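Local structure of uncharacterized metal-dependent hydrolase (Pyrococcus horikoshii, 3IGH) at residues A[36-39]-A[40-43]; A[172-175]-A[176-180]; A[266-270]-A[271-275]. The protein probably hydrolyses carbon-nitrogen bonds other than peptide bonds, as a metal-dependent enzyme of the amidohydrolase family. One frame throughout, in Å; residues are numbered along the deposited sequence.

Overall arrangement
All three contacts are local, each formed within one continuous run of chain; all are partly buried, and none touches another. Contact 1, on helix 37-47, is peripheral, at the subunit interface, its centre about 55 Å from that of contact 2 and on the other side of the chain's centre. Contacts 2 and 3 both belong to the amidohydrolase part of the chain, with nearest atoms about 10 Å apart. The two helical contacts share a plan: main-chain bonds inside, lysine-glutamate pairing on the more open side, aliphatic groups on the buried side. Contact 3, nearest the chain's centre, buries Asp266, Leu269 and Ala274 without regular secondary structure; an aspartate, a threonine hydroxyl and a shared carbonyl hold its turn.

Contact 1 (A[36-39]-A[40-43]); sequences DSEV and AKKI
The carbonyl oxygen of Val39 takes the amide of Ile43 at 3.0 Å from O to N, a nearly straight bond (162° at the hydrogen) in the first turns of helix 37-47, where the regular i to i+4 pattern of an alpha-helix is established. Near the start of the helix, Ala40 N reaches Asp36 O at 3.1 Å, so the N-cap residue is tied to the helix through its carbonyl. CD1 of Ile43 meets CG1 of Val39 at 4.0 Å, the two side chains crossing at a slant. This aliphatic pair suits its place: both rest on Tyr33 of strand 30-35, and Val39 also packs on Leu46 of the second subunit. Ala40, small enough to lie close against the sheet, touches Ile7 and Tyr33. Another flank is polar and more open: Glu38 is exposed, while Lys41 is only partly so and also touches Ile7. Lys41 starts with CG anti to the backbone N (chi1 -176°) and then bends at its last two torsions, which brings its end alongside Glu38. Their ion pair is long, with NZ of Lys41 4.0 Å from OE2 of Glu38; NZ has another long, weak ion pair with Glu45. Replacing Lys41 with an alanine would probably leave the Glu38 carboxylate without this distant mate and without the methylene beside it. The closer touch is made by carbon: CE of Lys41 stands 3.4 Å from OE1 of Glu38.

Contact 2 (A[172-175]-A[176-180]); sequences ARKV and INERV
Lys174 NZ and the carboxylate of Glu178 form a salt bridge one helical turn apart, with NZ donating to OE1 at 3.2 Å on the syn lone pair and only weakly to OE2. The aliphatic part of the lysine also lies against the acid, Lys174 CG 3.5 Å from Glu178 OE1, so a long flexible chain suits this exposed flank. A sulfate ion, probably from the crystallisation liquor, is bound about 3 Å from the Glu178 side chain. On another side of the helix, Val175 CG1 sits over one face of the Arg179 guanidinium, 3.4 Å above its plane and off toward the rim. That branch is anti to the backbone N (chi1 168°), beside the carbonyl carbon and facing the next turn, where it also meets Val180 CG2. Arg179 NH2 is held in turn by the carbonyl of Leu148 at the end of helix 143-149. Earlier in the helix, a water donates to Arg173 O and, weakly, to Asn177 OD1. Beneath all this, Ile176 is buried against Phe130, Met145 and Leu149. Val175 O accepts both Arg179 N and Val180 N, each at 2.9 Å; the second is an i to i+5 bond, the mark of a pi-type turn closing helix 166-180.

Contact 3 (A[266-270]-A[271-275]); sequences DGSLG and ARTAL
Thr273 turns its hydroxyl between its own backbone N and carbonyl carbon (chi1 49°), which aims OG1 across the turn at the amide of Ser268, 2.9 Å from N to OG1. Asp266 adopts the same crowded position at CG (chi1 69°), and its OD2 accepts Leu275 N at 2.8 Å through the anti lone pair. A side-chain acceptor thus serves a main-chain amide from each half of the fold-back. Gly267 N adds a bond to Thr273 O, reaching it from above the carbonyl plane. Glycine suits this place, because a beta carbon in its geometry would collide with Thr273 OG1.

The oxygen of Ser268 is shared by two amides. Thr273 N meets Ser268 O at 2.9 Å, only 17° from the carbonyl plane, whereas Ala274 N reaches the same Ser268 O at 3.0 Å from above that plane. At the bend, Arg272 N makes a weak bond to Leu269 O, an oxygen that also accepts from Arg374 NE. Arg272 has left-handed backbone angles there, and its extended side chain leads off to a salt bridge with Asp282. On the apolar side CD2 of Leu269 touches Ala274 CB at 3.9 Å; the leucine continues onto Ile371 and Val375 of helix 371-375.

This loop follows strand 256-264 in the TIM-barrel-like family domain. The Asp266 carboxylate, buried, is also gripped by the amides of Ile316 and Gly317, which follow strand 310-315. Its two oxygens together accept three backbone N-H groups, an arrangement that would be expected to stabilise the negative charge and that ties the loops after two neighbouring parallel strands together.

Contact 1 (A[36-39]-A[40-43])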
loop_
_atom_site.group_PDB
_atom_site.type_symbol
_atom_site.label_atom_id
_atom_site.label_comp_id
_atom_site.label_asym_id
_atom_site.label_seq_id
_atom_site.Cartn_x
_atom_site.Cartn_y
_atom_site.Cartn_z
ATOM N N ASP A 36 33.663 -2.469 -11.955
ATOM C CA ASP A 36 34.335 -2.772 -13.215
ATOM C C ASP A 36 33.399 -3.449 -14.209
ATOM O O ASP A 36 32.640 -4.345 -13.841
ATOM C CB ASP A 36 35.577 -3.635 -12.968
ATOM C CG ASP A 36 36.718 -2.858 -12.325
ATOM O OD1 ASP A 36 36.749 -1.611 -12.437
ATOM O OD2 ASP A 36 37.597 -3.499 -11.711
ATOM N N SER A 37 33.474 -3.005 -15.461
ATOM C CA SER A 37 32.662 -3.499 -16.568
ATOM C C SER A 37 32.802 -5.008 -16.825
ATOM O O SER A 37 31.810 -5.683 -17.120
ATOM C CB SER A 37 33.007 -2.704 -17.830
ATOM O OG SER A 37 32.266 -3.144 -18.948
ATOM N N GLU A 38 34.025 -5.525 -16.709
ATOM C CA GLU A 38 34.292 -6.952 -16.933
ATOM C C GLU A 38 33.703 -7.841 -15.836
ATOM O O GLU A 38 33.201 -8.932 -16.122
ATOM C CB GLU A 38 35.796 -7.224 -17.094
ATOM C CG GLU A 38 36.343 -6.933 -18.494
ATOM C CD GLU A 38 35.710 -7.807 -19.573
ATOM O OE1 GLU A 38 35.127 -7.245 -20.524
ATOM O OE2 GLU A 38 35.786 -9.050 -19.465
ATOM N N VAL A 39 33.772 -7.365 -14.593
ATOM C CA VAL A 39 33.182 -8.060 -13.444
ATOM C C VAL A 39 31.653 -8.137 -13.577
ATOM O O VAL A 39 31.056 -9.195 -13.357
ATOM C CB VAL A 39 33.587 -7.386 -12.111
ATOM C CG1 VAL A 39 32.998 -8.127 -10.917
ATOM C CG2 VAL A 39 35.100 -7.325 -11.993
ATOM N N ALA A 40 31.043 -7.021 -13.971
ATOM C CA ALA A 40 29.600 -6.938 -14.192
ATOM C C ALA A 40 29.122 -7.942 -15.239
ATOM O O ALA A 40 28.142 -8.651 -15.014
ATOM C CB ALA A 40 29.194 -5.510 -14.590
ATOM N N LYS A 41 29.837 -8.007 -16.364
ATOM C CA LYS A 41 29.523 -8.926 -17.462
ATOM C C LYS A 41 29.669 -10.385 -17.027
ATOM O O LYS A 41 28.863 -11.234 -17.409
ATOM C CB LYS A 41 30.410 -8.624 -18.683
ATOM C CG LYS A 41 30.110 -9.462 -19.937
ATOM C CD LYS A 41 30.693 -8.850 -21.216
ATOM C CE LYS A 41 32.222 -8.915 -21.275
ATOM N NZ LYS A 41 32.733 -10.260 -21.667
ATOM N N LYS A 42 30.682 -10.653 -16.205
ATOM C CA LYS A 42 30.972 -11.992 -15.698
ATOM C C LYS A 42 29.856 -12.506 -14.790
ATOM O O LYS A 42 29.443 -13.663 -14.907
ATOM C CB LYS A 42 32.304 -11.993 -14.943
ATOM C CG LYS A 42 32.851 -13.378 -14.631
ATOM C CD LYS A 42 34.251 -13.312 -14.024
ATOM C CE LYS A 42 35.313 -12.961 -15.066
ATOM N NZ LYS A 42 36.687 -12.990 -14.492
ATOM N N ILE A 43 29.380 -11.636 -13.897
ATOM C CA ILE A 43 28.274 -11.941 -12.986
ATOM C C ILE A 43 27.032 -12.392 -13.766
ATOM O O ILE A 43 26.457 -13.444 -13.480
ATOM C CB ILE A 43 27.958 -10.728 -12.051
ATOM C CG1 ILE A 43 29.077 -10.539 -11.023
ATOM C CG2 ILE A 43 26.630 -10.913 -11.315
ATOM C CD1 ILE A 43 29.144 -9.137 -10.431
#

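Contact 2 (A[172-175]-A[176-180])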
loop_
_atom_site.group_PDB
_atom_site.type_symbol
_atom_site.label_atom_id
_atom_site.label_comp_id
_atom_site.label_asym_id
_atom_site.label_seq_id
_atom_site.Cartn_x
_atom_site.Cartn_y
_atom_site.Cartn_z
ATOM N N ALA A 172 -14.783 27.844 -7.880
ATOM C CA ALA A 172 -14.815 27.196 -9.186
ATOM C C ALA A 172 -13.756 26.102 -9.314
ATOM O O ALA A 172 -14.044 25.031 -9.854
ATOM C CB ALA A 172 -14.652 28.225 -10.305
ATOM N N ARG A 173 -12.590 26.341 -8.766
ATOM C CA ARG A 173 -11.525 25.387 -8.846
ATOM C C ARG A 173 -11.822 24.171 -8.012
ATOM O O ARG A 173 -11.575 23.082 -8.428
ATOM C CB ARG A 173 -10.276 26.010 -8.321
ATOM C CG ARG A 173 -9.543 26.780 -9.300
ATOM C CD ARG A 173 -8.101 26.581 -9.024
ATOM N NE ARG A 173 -7.397 27.824 -9.176
ATOM C CZ ARG A 173 -6.314 27.959 -9.917
ATOM N NH1 ARG A 173 -5.741 29.138 -10.026
ATOM N NH2 ARG A 173 -5.812 26.908 -10.536
ATOM N N LYS A 174 -12.337 24.400 -6.821
ATOM C CA LYS A 174 -12.756 23.325 -5.917
ATOM C C LYS A 174 -13.830 22.448 -6.567
ATOM O O LYS A 174 -13.745 21.219 -6.523
ATOM C CB LYS A 174 -13.267 23.920 -4.599
ATOM C CG LYS A 174 -13.452 22.913 -3.467
ATOM C CD LYS A 174 -13.872 23.622 -2.178
ATOM C CE LYS A 174 -13.655 22.756 -0.937
ATOM N NZ LYS A 174 -14.765 21.787 -0.702
ATOM N N VAL A 175 -14.815 23.091 -7.196
ATOM C CA VAL A 175 -15.915 22.394 -7.867
ATOM C C VAL A 175 -15.435 21.582 -9.078
ATOM O O VAL A 175 -15.849 20.431 -9.276
ATOM C CB VAL A 175 -17.036 23.403 -8.265
ATOM C CG1 VAL A 175 -18.043 22.773 -9.205
ATOM C CG2 VAL A 175 -17.746 23.922 -7.017
ATOM N N ILE A 176 -14.548 22.173 -9.877
ATOM C CA ILE A 176 -13.917 21.452 -10.977
ATOM C C ILE A 176 -13.176 20.219 -10.445
ATOM O O ILE A 176 -13.367 19.115 -10.944
ATOM C CB ILE A 176 -12.954 22.364 -11.798
ATOM C CG1 ILE A 176 -13.746 23.412 -12.591
ATOM C CG2 ILE A 176 -12.105 21.532 -12.773
ATOM C CD1 ILE A 176 -12.896 24.596 -13.052
ATOM N N ASN A 177 -12.352 20.416 -9.420
ATOM C CA ASN A 177 -11.514 19.334 -8.903
ATOM C C ASN A 177 -12.256 18.206 -8.182
ATOM O O ASN A 177 -11.844 17.044 -8.246
ATOM C CB ASN A 177 -10.425 19.903 -7.994
ATOM C CG ASN A 177 -9.350 20.631 -8.767
ATOM O OD1 ASN A 177 -9.215 20.467 -9.990
ATOM N ND2 ASN A 177 -8.568 21.434 -8.063
ATOM N N GLU A 178 -13.350 18.553 -7.512
ATOM C CA GLU A 178 -14.084 17.585 -6.695
ATOM C C GLU A 178 -15.300 16.997 -7.385
ATOM O O GLU A 178 -15.638 15.842 -7.159
ATOM C CB GLU A 178 -14.500 18.213 -5.366
ATOM C CG GLU A 178 -13.329 18.490 -4.452
ATOM C CD GLU A 178 -13.690 19.301 -3.225
ATOM O OE1 GLU A 178 -14.871 19.698 -3.079
ATOM O OE2 GLU A 178 -12.781 19.545 -2.402
ATOM N N ARG A 179 -15.953 17.781 -8.231
ATOM C CA ARG A 179 -17.248 17.374 -8.775
ATOM C C ARG A 179 -17.253 17.217 -10.290
ATOM O O ARG A 179 -17.736 16.210 -10.807
ATOM C CB ARG A 179 -18.323 18.374 -8.337
ATOM C CG ARG A 179 -19.753 17.897 -8.514
ATOM C CD ARG A 179 -20.695 18.875 -7.837
ATOM N NE ARG A 179 -20.953 20.054 -8.667
ATOM C CZ ARG A 179 -21.162 21.282 -8.196
ATOM N NH1 ARG A 179 -21.128 21.522 -6.888
ATOM N NH2 ARG A 179 -21.402 22.278 -9.040
ATOM N N VAL A 180 -16.712 18.204 -11.002
ATOM C CA VAL A 180 -16.803 18.231 -12.464
ATOM C C VAL A 180 -15.916 17.170 -13.142
ATOM O O VAL A 180 -16.360 16.450 -14.046
ATOM C CB VAL A 180 -16.516 19.661 -13.017
ATOM C CG1 VAL A 180 -16.500 19.664 -14.510
ATOM C CG2 VAL A 180 -17.550 20.669 -12.497
HETATM O O HOH W 1 -9.304 23.326 -10.568
#

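Contact 3 (A[266-270]-A[271-275])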
loop_
_atom_site.group_PDB
_atom_site.type_symbol
_atom_site.label_atom_id
_atom_site.label_comp_id
_atom_site.label_asym_id
_atom_site.label_seq_id
_atom_site.Cartn_x
_atom_site.Cartn_y
_atom_site.Cartn_z
ATOM N N ASP A 266 1.295 30.327 3.909
ATOM C CA ASP A 266 1.033 31.595 3.216
ATOM C C ASP A 266 0.731 31.461 1.721
ATOM O O ASP A 266 0.563 30.355 1.206
ATOM C CB ASP A 266 2.163 32.613 3.472
ATOM C CG ASP A 266 3.485 32.240 2.803
ATOM O OD1 ASP A 266 3.679 31.084 2.372
ATOM O OD2 ASP A 266 4.377 33.114 2.752
ATOM N N GLY A 267 0.638 32.596 1.032
ATOM C CA GLY A 267 0.394 32.586 -0.407
ATOM C C GLY A 267 1.694 32.772 -1.160
ATOM O O GLY A 267 2.722 32.176 -0.811
ATOM N N SER A 268 1.667 33.645 -2.161
ATOM C CA SER A 268 2.818 33.828 -3.045
ATOM C C SER A 268 3.263 35.286 -3.119
ATOM O O SER A 268 2.486 36.196 -2.832
ATOM C CB SER A 268 2.475 33.311 -4.447
ATOM O OG SER A 268 1.400 34.053 -5.014
ATOM N N LEU A 269 4.512 35.496 -3.517
ATOM C CA LEU A 269 5.047 36.852 -3.669
ATOM C C LEU A 269 4.403 37.618 -4.809
ATOM O O LEU A 269 4.224 38.823 -4.700
ATOM C CB LEU A 269 6.564 36.845 -3.816
ATOM C CG LEU A 269 7.299 36.481 -2.527
ATOM C CD1 LEU A 269 8.705 36.031 -2.860
ATOM C CD2 LEU A 269 7.287 37.631 -1.502
ATOM N N GLY A 270 4.044 36.913 -5.882
ATOM C CA GLY A 270 3.385 37.530 -7.041
ATOM C C GLY A 270 2.097 38.241 -6.693
ATOM O O GLY A 270 1.895 39.395 -7.070
ATOM N N ALA A 271 1.249 37.553 -5.934
ATOM C CA ALA A 271 -0.041 38.082 -5.523
ATOM C C ALA A 271 0.056 38.919 -4.245
ATOM O O ALA A 271 -0.953 39.470 -3.789
ATOM C CB ALA A 271 -1.039 36.931 -5.335
ATOM N N ARG A 272 1.269 39.008 -3.688
ATOM C CA ARG A 272 1.549 39.676 -2.400
ATOM C C ARG A 272 0.792 39.038 -1.224
ATOM O O ARG A 272 0.375 39.720 -0.288
ATOM C CB ARG A 272 1.332 41.206 -2.452
ATOM C CG ARG A 272 2.091 41.914 -3.588
ATOM C CD ARG A 272 2.033 43.433 -3.441
ATOM N NE ARG A 272 2.687 44.134 -4.549
ATOM C CZ ARG A 272 2.113 44.394 -5.722
ATOM N NH1 ARG A 272 0.864 44.016 -5.960
ATOM N NH2 ARG A 272 2.796 45.028 -6.666
ATOM N N THR A 273 0.641 37.719 -1.283
ATOM C CA THR A 273 -0.040 36.968 -0.234
ATOM C C THR A 273 0.934 36.143 0.604
ATOM O O THR A 273 0.544 35.552 1.619
ATOM C CB THR A 273 -1.172 36.092 -0.810
ATOM O OG1 THR A 273 -0.678 35.346 -1.932
ATOM C CG2 THR A 273 -2.333 36.969 -1.272
ATOM N N ALA A 274 2.204 36.133 0.193
ATOM C CA ALA A 274 3.272 35.548 0.986
ATOM C C ALA A 274 3.488 36.405 2.222
ATOM O O ALA A 274 3.460 37.639 2.142
ATOM C CB ALA A 274 4.564 35.427 0.177
ATOM N N LEU A 275 3.694 35.752 3.362
ATOM C CA LEU A 275 3.706 36.449 4.653
ATOM C C LEU A 275 5.096 36.924 5.052
ATOM O O LEU A 275 5.980 36.121 5.350
ATOM C CB LEU A 275 3.104 35.551 5.748
ATOM C CG LEU A 275 2.898 36.183 7.131
ATOM C CD1 LEU A 275 1.846 37.291 7.072
ATOM C CD2 LEU A 275 2.484 35.101 8.119
#